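Local coordinates for protein kojibiose phosphorylase (Gut metagenome, PDB 6W0P) that belongs to glycoside hydrolase family 65 and joins a strand-rich N-terminal domain to a largely helical central catalytic domain, at residues Asn208-Ser213 with Gln261-Gln266; Asn61-Tyr66 with Ile255-Asn260. One frame throughout, in Å; residues are numbered along the deposited sequence.

In the fold
Contacts 1 and 2 lie at one end of the large antiparallel sheet of the N-terminal domain, their centres about 10 Å apart. Strands 210-217 and 245-256 are neighbours in that sheet, and each contact takes one segment from this pair. In chain order the segments run 61-66, 208-213, 255-260 and 261-266, so the two contacts interleave, and the turn after strand 245-256 leads straight into helix 263-277. Contact 1 sets the first turn of this helix against strand 210-217; contact 2 places the turn beside segment 61-66. Gln209 and Thr210 bond to Gly62 and Asp256 respectively, tying the two together; contact 2 is the one whose side chains reach loop residues of the catalytic domain.

Contact 1 (Asn208-Ser213 with Gln261-Gln266); sequences NQTLTS and QKLSQQ
The side-chain nitrogen NE2 of Gln266 is gripped by two acceptors, Thr210 OG1 across the contact and Gln261 OE1 within its own segment. The bond from NE2 to Thr210 OG1 is 2.8 Å long and nearly straight (168°), and both acceptors lie close to the amide plane. On the other branch of the same amide, Gln266 OE1 receives the hydroxyl of Thr212, with OG1 at 2.8 Å, in the carbonyl plane and on a lone pair. Thr212 OG1 is also hydrogen-bonded to Thr201 OG1 of the adjoining strand 197-204.

Gln266 CG stands anti to the backbone N (chi1 -170°), and the chain beyond it is extended; the side chains of Gln266 and Thr212 run antiparallel, with CG passing Thr212 OG1 at 3.5 Å. One turn earlier in helix 263-277, Leu263 brings CD2 against the Thr210 side chain, 3.8 Å from its CB. This methyl packs beside the polar cluster, and Leu263 also touches Thr201 and Val189.

Three bonds hold the Gln266 amide in place, NE2 donating twice and OE1 accepting in the modelled orientation, and the helix's first turn is fastened to the sheet by uncharged hydrogen bonds.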
ATOM      1  N   ASN A 208     -17.678   1.940 -23.609  1.00 47.62           N
ATOM      2  CA  ASN A 208     -18.229   2.127 -24.980  1.00 49.12           C
ATOM      3  C   ASN A 208     -18.547   0.749 -25.573  1.00 47.02           C
ATOM      4  O   ASN A 208     -18.337   0.547 -26.784  1.00 50.47           O
ATOM      5  CB  ASN A 208     -17.286   2.948 -25.872  1.00 50.55           C
ATOM      6  CG  ASN A 208     -18.017   4.065 -26.588  1.00 53.49           C
ATOM      7  OD1 ASN A 208     -18.460   5.018 -25.939  1.00 53.96           O
ATOM      8  ND2 ASN A 208     -18.143   3.961 -27.908  1.00 53.55           N
ATOM      9  N   GLN A 209     -19.029  -0.174 -24.748  1.00 43.84           N
ATOM     10  CA  GLN A 209     -19.367  -1.547 -25.192  1.00 41.68           C
ATOM     11  C   GLN A 209     -20.881  -1.719 -25.164  1.00 40.39           C
ATOM     12  O   GLN A 209     -21.527  -1.232 -24.208  1.00 41.05           O
ATOM     13  CB  GLN A 209     -18.666  -2.584 -24.327  1.00 39.98           C
ATOM     14  CG  GLN A 209     -17.155  -2.494 -24.435  1.00 39.74           C
ATOM     15  CD  GLN A 209     -16.517  -3.584 -23.612  1.00 39.46           C
ATOM     16  OE1 GLN A 209     -16.947  -3.854 -22.484  1.00 37.83           O
ATOM     17  NE2 GLN A 209     -15.504  -4.225 -24.188  1.00 38.30           N
ATOM     18  N   THR A 210     -21.393  -2.406 -26.176  1.00 39.10           N
ATOM     19  CA  THR A 210     -22.834  -2.656 -26.388  1.00 39.89           C
ATOM     20  C   THR A 210     -23.082  -4.156 -26.548  1.00 39.47           C
ATOM     21  O   THR A 210     -22.158  -4.888 -26.986  1.00 38.27           O
ATOM     22  CB  THR A 210     -23.358  -1.890 -27.611  1.00 40.54           C
ATOM     23  OG1 THR A 210     -22.807  -2.496 -28.785  1.00 40.35           O
ATOM     24  CG2 THR A 210     -23.031  -0.413 -27.548  1.00 40.85           C
ATOM     25  N   LEU A 211     -24.302  -4.565 -26.212  1.00 39.08           N
ATOM     26  CA  LEU A 211     -24.774  -5.955 -26.318  1.00 39.28           C
ATOM     27  C   LEU A 211     -26.245  -5.934 -26.744  1.00 39.33           C
ATOM     28  O   LEU A 211     -27.005  -5.127 -26.182  1.00 39.38           O
ATOM     29  CB  LEU A 211     -24.581  -6.578 -24.935  1.00 39.29           C
ATOM     30  CG  LEU A 211     -25.141  -7.981 -24.757  1.00 39.43           C
ATOM     31  CD1 LEU A 211     -24.342  -8.731 -23.698  1.00 40.08           C
ATOM     32  CD2 LEU A 211     -26.617  -7.942 -24.391  1.00 39.87           C
ATOM     33  N   THR A 212     -26.635  -6.812 -27.666  1.00 39.18           N
ATOM     34  CA  THR A 212     -28.057  -7.087 -27.995  1.00 40.07           C
ATOM     35  C   THR A 212     -28.357  -8.532 -27.617  1.00 40.11           C
ATOM     36  O   THR A 212     -27.633  -9.430 -28.090  1.00 40.36           O
ATOM     37  CB  THR A 212     -28.392  -6.804 -29.465  1.00 40.29           C
ATOM     38  OG1 THR A 212     -28.270  -5.400 -29.654  1.00 41.14           O
ATOM     39  CG2 THR A 212     -29.795  -7.222 -29.845  1.00 40.74           C
ATOM     40  N   SER A 213     -29.345  -8.718 -26.747  1.00 40.40           N
ATOM     41  CA  SER A 213     -29.860 -10.037 -26.325  1.00 39.63           C
ATOM     42  C   SER A 213     -31.267 -10.207 -26.878  1.00 39.93           C
ATOM     43  O   SER A 213     -32.125  -9.350 -26.554  1.00 40.18           O
ATOM     44  CB  SER A 213     -29.861 -10.179 -24.834  1.00 39.51           C
ATOM     45  OG  SER A 213     -30.253 -11.500 -24.490  1.00 39.43           O
ATOM     46  N   GLN A 261     -19.734  -0.513 -33.917  1.00 58.83           N
ATOM     47  CA  GLN A 261     -20.885  -1.185 -34.576  1.00 57.87           C
ATOM     48  C   GLN A 261     -22.132  -0.290 -34.455  1.00 55.75           C
ATOM     49  O   GLN A 261     -22.453   0.151 -33.348  1.00 55.14           O
ATOM     50  CB  GLN A 261     -21.119  -2.590 -34.010  1.00 56.31           C
ATOM     51  CG  GLN A 261     -22.187  -3.351 -34.784  1.00 56.53           C
ATOM     52  CD  GLN A 261     -22.305  -4.801 -34.396  1.00 55.83           C
ATOM     53  OE1 GLN A 261     -22.411  -5.149 -33.215  1.00 55.83           O
ATOM     54  NE2 GLN A 261     -22.323  -5.655 -35.409  1.00 54.62           N
ATOM     55  N   LYS A 262     -22.800  -0.022 -35.573  1.00 56.22           N
ATOM     56  CA  LYS A 262     -24.137   0.627 -35.609  1.00 57.24           C
ATOM     57  C   LYS A 262     -25.153  -0.329 -34.957  1.00 54.95           C
ATOM     58  O   LYS A 262     -25.196  -1.508 -35.353  1.00 53.53           O
ATOM     59  CB  LYS A 262     -24.503   0.970 -37.059  1.00 59.37           C
ATOM     60  CG  LYS A 262     -25.968   1.303 -37.294  1.00 63.60           C
ATOM     61  CD  LYS A 262     -26.451   2.506 -36.495  1.00 66.35           C
ATOM     62  CE  LYS A 262     -27.950   2.537 -36.276  1.00 68.42           C
ATOM     63  NZ  LYS A 262     -28.309   2.987 -34.907  1.00 68.89           N
ATOM     64  N   LEU A 263     -25.961   0.156 -34.014  1.00 52.94           N
ATOM     65  CA  LEU A 263     -26.865  -0.693 -33.189  1.00 52.75           C
ATOM     66  C   LEU A 263     -28.027  -1.286 -34.010  1.00 52.79           C
ATOM     67  O   LEU A 263     -28.533  -2.361 -33.608  1.00 51.07           O
ATOM     68  CB  LEU A 263     -27.353   0.129 -31.993  1.00 52.28           C
ATOM     69  CG  LEU A 263     -26.274   0.488 -30.969  1.00 51.55           C
ATOM     70  CD1 LEU A 263     -26.864   1.256 -29.791  1.00 51.65           C
ATOM     71  CD2 LEU A 263     -25.556  -0.754 -30.473  1.00 50.87           C
ATOM     72  N   SER A 264     -28.419  -0.666 -35.130  1.00 53.20           N
ATOM     73  CA  SER A 264     -29.468  -1.202 -36.044  1.00 53.65           C
ATOM     74  C   SER A 264     -28.972  -2.503 -36.698  1.00 52.41           C
ATOM     75  O   SER A 264     -29.788  -3.433 -36.835  1.00 54.01           O
ATOM     76  CB  SER A 264     -29.948  -0.178 -37.080  1.00 53.69           C
ATOM     77  OG  SER A 264     -29.071  -0.085 -38.200  1.00 53.20           O
ATOM     78  N   GLN A 265     -27.688  -2.565 -37.063  1.00 52.18           N
ATOM     79  CA  GLN A 265     -27.028  -3.754 -37.676  1.00 52.51           C
ATOM     80  C   GLN A 265     -26.819  -4.858 -36.628  1.00 50.45           C
ATOM     81  O   GLN A 265     -26.919  -6.049 -37.007  1.00 51.11           O
ATOM     82  CB  GLN A 265     -25.678  -3.373 -38.288  1.00 53.88           C
ATOM     83  CG  GLN A 265     -25.764  -2.381 -39.449  1.00 55.85           C
ATOM     84  CD  GLN A 265     -24.383  -2.006 -39.933  1.00 56.60           C
ATOM     85  OE1 GLN A 265     -23.381  -2.571 -39.489  1.00 56.01           O
ATOM     86  NE2 GLN A 265     -24.324  -1.054 -40.849  1.00 55.95           N
ATOM     87  N   GLN A 266     -26.508  -4.478 -35.382  1.00 49.02           N
ATOM     88  CA  GLN A 266     -26.300  -5.384 -34.215  1.00 48.32           C
ATOM     89  C   GLN A 266     -27.595  -6.154 -33.990  1.00 48.78           C
ATOM     90  O   GLN A 266     -27.558  -7.406 -33.937  1.00 47.34           O
ATOM     91  CB  GLN A 266     -25.926  -4.599 -32.953  1.00 47.29           C
ATOM     92  CG  GLN A 266     -25.471  -5.465 -31.786  1.00 45.94           C
ATOM     93  CD  GLN A 266     -24.917  -4.671 -30.624  1.00 44.59           C
ATOM     94  OE1 GLN A 266     -25.569  -4.512 -29.597  1.00 42.27           O
ATOM     95  NE2 GLN A 266     -23.695  -4.177 -30.773  1.00 44.36           N
TER

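Contact 2 (Asn61-Tyr66 with Ile255-Asn260)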
ATOM      1  N   ASN A  61     -16.524 -12.677 -22.696  1.00 32.80           N
ATOM      2  CA  ASN A  61     -15.055 -12.469 -22.688  1.00 33.07           C
ATOM      3  C   ASN A  61     -14.788 -11.082 -23.282  1.00 34.14           C
ATOM      4  O   ASN A  61     -15.164 -10.875 -24.457  1.00 35.36           O
ATOM      5  CB  ASN A  61     -14.376 -13.614 -23.439  1.00 32.94           C
ATOM      6  CG  ASN A  61     -12.955 -13.899 -23.003  1.00 32.68           C
ATOM      7  OD1 ASN A  61     -12.124 -12.991 -22.943  1.00 32.75           O
ATOM      8  ND2 ASN A  61     -12.669 -15.164 -22.729  1.00 31.78           N
ATOM      9  N   GLY A  62     -14.224 -10.154 -22.503  1.00 33.91           N
ATOM     10  CA  GLY A  62     -13.795  -8.825 -22.995  1.00 34.67           C
ATOM     11  C   GLY A  62     -14.853  -7.746 -22.788  1.00 35.17           C
ATOM     12  O   GLY A  62     -14.632  -6.603 -23.203  1.00 35.48           O
ATOM     13  N   ILE A  63     -15.986  -8.093 -22.179  1.00 35.59           N
ATOM     14  CA  ILE A  63     -17.038  -7.118 -21.792  1.00 35.55           C
ATOM     15  C   ILE A  63     -16.784  -6.753 -20.331  1.00 34.88           C
ATOM     16  O   ILE A  63     -16.913  -7.628 -19.476  1.00 35.05           O
ATOM     17  CB  ILE A  63     -18.447  -7.678 -22.022  1.00 35.51           C
ATOM     18  CG1 ILE A  63     -18.778  -7.751 -23.513  1.00 36.44           C
ATOM     19  CG2 ILE A  63     -19.465  -6.866 -21.249  1.00 35.83           C
ATOM     20  CD1 ILE A  63     -18.711  -6.422 -24.263  1.00 36.58           C
ATOM     21  N   TYR A  64     -16.375  -5.513 -20.094  1.00 34.85           N
ATOM     22  CA  TYR A  64     -15.697  -5.095 -18.852  1.00 35.55           C
ATOM     23  C   TYR A  64     -16.063  -3.644 -18.563  1.00 38.04           C
ATOM     24  O   TYR A  64     -16.510  -2.921 -19.500  1.00 39.51           O
ATOM     25  CB  TYR A  64     -14.189  -5.273 -19.010  1.00 35.24           C
ATOM     26  CG  TYR A  64     -13.501  -4.158 -19.751  1.00 35.10           C
ATOM     27  CD1 TYR A  64     -13.437  -4.140 -21.133  1.00 35.55           C
ATOM     28  CD2 TYR A  64     -12.918  -3.109 -19.060  1.00 35.27           C
ATOM     29  CE1 TYR A  64     -12.824  -3.097 -21.809  1.00 35.60           C
ATOM     30  CE2 TYR A  64     -12.294  -2.067 -19.718  1.00 35.00           C
ATOM     31  CZ  TYR A  64     -12.252  -2.054 -21.097  1.00 35.27           C
ATOM     32  OH  TYR A  64     -11.620  -1.023 -21.732  1.00 35.30           O
ATOM     33  N   GLU A  65     -15.897  -3.253 -17.302  1.00 38.47           N
ATOM     34  CA  GLU A  65     -16.036  -1.856 -16.834  1.00 39.31           C
ATOM     35  C   GLU A  65     -14.869  -1.524 -15.902  1.00 38.07           C
ATOM     36  O   GLU A  65     -14.212  -2.463 -15.387  1.00 36.77           O
ATOM     37  CB  GLU A  65     -17.358  -1.632 -16.093  1.00 40.44           C
ATOM     38  CG  GLU A  65     -18.364  -0.834 -16.895  1.00 42.24           C
ATOM     39  CD  GLU A  65     -17.814   0.430 -17.526  1.00 42.71           C
ATOM     40  OE1 GLU A  65     -18.133   0.677 -18.698  1.00 43.93           O
ATOM     41  OE2 GLU A  65     -17.057   1.148 -16.849  1.00 45.46           O
ATOM     42  N   TYR A  66     -14.696  -0.226 -15.651  1.00 37.30           N
ATOM     43  CA  TYR A  66     -13.754   0.322 -14.651  1.00 36.70           C
ATOM     44  C   TYR A  66     -14.450   0.450 -13.294  1.00 36.90           C
ATOM     45  O   TYR A  66     -15.702   0.474 -13.214  1.00 36.29           O
ATOM     46  CB  TYR A  66     -13.216   1.652 -15.161  1.00 36.73           C
ATOM     47  CG  TYR A  66     -12.219   1.542 -16.282  1.00 36.19           C
ATOM     48  CD1 TYR A  66     -10.890   1.231 -16.022  1.00 36.23           C
ATOM     49  CD2 TYR A  66     -12.583   1.782 -17.594  1.00 36.09           C
ATOM     50  CE1 TYR A  66      -9.951   1.148 -17.039  1.00 36.30           C
ATOM     51  CE2 TYR A  66     -11.654   1.717 -18.622  1.00 36.41           C
ATOM     52  CZ  TYR A  66     -10.336   1.393 -18.347  1.00 36.73           C
ATOM     53  OH  TYR A  66      -9.409   1.319 -19.348  1.00 37.43           O
ATOM     54  N   ILE A 255     -22.415  -8.869 -29.186  1.00 39.28           N
ATOM     55  CA  ILE A 255     -21.631  -7.874 -28.406  1.00 40.45           C
ATOM     56  C   ILE A 255     -20.790  -7.054 -29.384  1.00 42.21           C
ATOM     57  O   ILE A 255     -20.445  -7.578 -30.454  1.00 41.78           O
ATOM     58  CB  ILE A 255     -20.759  -8.557 -27.331  1.00 39.32           C
ATOM     59  CG1 ILE A 255     -19.635  -9.393 -27.943  1.00 38.70           C
ATOM     60  CG2 ILE A 255     -21.618  -9.384 -26.401  1.00 39.39           C
ATOM     61  CD1 ILE A 255     -18.644  -9.905 -26.932  1.00 38.27           C
ATOM     62  N   ASP A 256     -20.504  -5.804 -29.021  1.00 43.80           N
ATOM     63  CA  ASP A 256     -19.482  -4.966 -29.694  1.00 45.63           C
ATOM     64  C   ASP A 256     -18.496  -4.491 -28.620  1.00 46.03           C
ATOM     65  O   ASP A 256     -18.821  -3.524 -27.885  1.00 47.21           O
ATOM     66  CB  ASP A 256     -20.109  -3.800 -30.464  1.00 46.77           C
ATOM     67  CG  ASP A 256     -19.070  -2.916 -31.126  1.00 47.27           C
ATOM     68  OD1 ASP A 256     -17.939  -3.401 -31.342  1.00 47.78           O
ATOM     69  OD2 ASP A 256     -19.389  -1.748 -31.393  1.00 50.25           O
ATOM     70  N   LYS A 257     -17.341  -5.149 -28.533  1.00 45.39           N
ATOM     71  CA  LYS A 257     -16.297  -4.846 -27.526  1.00 45.99           C
ATOM     72  C   LYS A 257     -15.595  -3.522 -27.872  1.00 46.88           C
ATOM     73  O   LYS A 257     -14.999  -2.948 -26.963  1.00 48.49           O
ATOM     74  CB  LYS A 257     -15.326  -6.028 -27.414  1.00 45.11           C
ATOM     75  CG  LYS A 257     -15.937  -7.308 -26.850  1.00 45.00           C
ATOM     76  CD  LYS A 257     -14.921  -8.385 -26.541  1.00 44.49           C
ATOM     77  CE  LYS A 257     -14.474  -9.159 -27.765  1.00 44.44           C
ATOM     78  NZ  LYS A 257     -13.126  -9.750 -27.577  1.00 44.34           N
ATOM     79  N   ASN A 258     -15.679  -3.049 -29.118  1.00 49.47           N
ATOM     80  CA  ASN A 258     -14.881  -1.917 -29.672  1.00 52.81           C
ATOM     81  C   ASN A 258     -15.719  -0.624 -29.728  1.00 54.59           C
ATOM     82  O   ASN A 258     -15.151   0.450 -29.516  1.00 56.72           O
ATOM     83  CB  ASN A 258     -14.293  -2.327 -31.030  1.00 53.68           C
ATOM     84  CG  ASN A 258     -13.371  -3.524 -30.901  1.00 54.04           C
ATOM     85  OD1 ASN A 258     -12.534  -3.557 -30.007  1.00 54.63           O
ATOM     86  ND2 ASN A 258     -13.537  -4.528 -31.747  1.00 53.13           N
ATOM     87  N   GLY A 259     -17.015  -0.713 -30.035  1.00 56.48           N
ATOM     88  CA  GLY A 259     -17.985   0.398 -29.927  1.00 57.24           C
ATOM     89  C   GLY A 259     -18.285   1.079 -31.255  1.00 57.80           C
ATOM     90  O   GLY A 259     -19.011   2.087 -31.231  1.00 58.54           O
ATOM     91  N   ASN A 260     -17.774   0.558 -32.370  1.00 57.98           N
ATOM     92  CA  ASN A 260     -17.937   1.178 -33.714  1.00 59.76           C
ATOM     93  C   ASN A 260     -19.069   0.496 -34.492  1.00 60.53           C
ATOM     94  O   ASN A 260     -19.307   0.908 -35.645  1.00 63.17           O
ATOM     95  CB  ASN A 260     -16.651   1.098 -34.538  1.00 61.57           C
ATOM     96  CG  ASN A 260     -15.489   1.794 -33.867  1.00 63.70           C
ATOM     97  OD1 ASN A 260     -14.470   1.165 -33.592  1.00 64.44           O
ATOM     98  ND2 ASN A 260     -15.643   3.079 -33.582  1.00 64.52           N
TER
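Lys257 lays the aliphatic part of its side chain against the backbone of Asn61 and Gly62, with CD 3.3 Å from Asn61 O and 3.7 Å from Gly62 CA. Gly62, at a positive phi, carries no side chain, which leaves room for this close approach. CG of Lys257 meets the CD1 methyl of Ile63 at 3.9 Å, and the chain then bends (chi3 -80°, which places CE). Ile63 also offers CG1 to Ile255 CD1 at 4.0 Å, so its side chain is touched by residues of both the strand end and the turn.

Beyond Lys257 the segment 255-260 turns away from 61-66, and Asn258 and Asn260 lie exposed. This part is organised by Asp256, whose OD1 accepts from Asn258 N at 3.2 Å, an Asx turn, and from Gly259 N at 3.1 Å. Both donors come to the same face of the carboxylate, well above its plane. OD2 bonds to Gln261 N, carrying the hold on to the next segment.

Gln209 NE2 donates to both Gly62 O and Lys257 O, bridging the two segments. Asn61 bonds through its side chain to Thr333 O and Arg401 NE.

Direct contact is thus by van der Waals packing, apolar around Ile63 and methylene-to-carbonyl at Asn61 O. The lysine works at both ends: its methylenes pack on segment 61-66 while NZ forms a salt bridge with Asp329 and a hydrogen bond with Thr331, so one side chain links the N-terminal segments to loop residues of the catalytic domain.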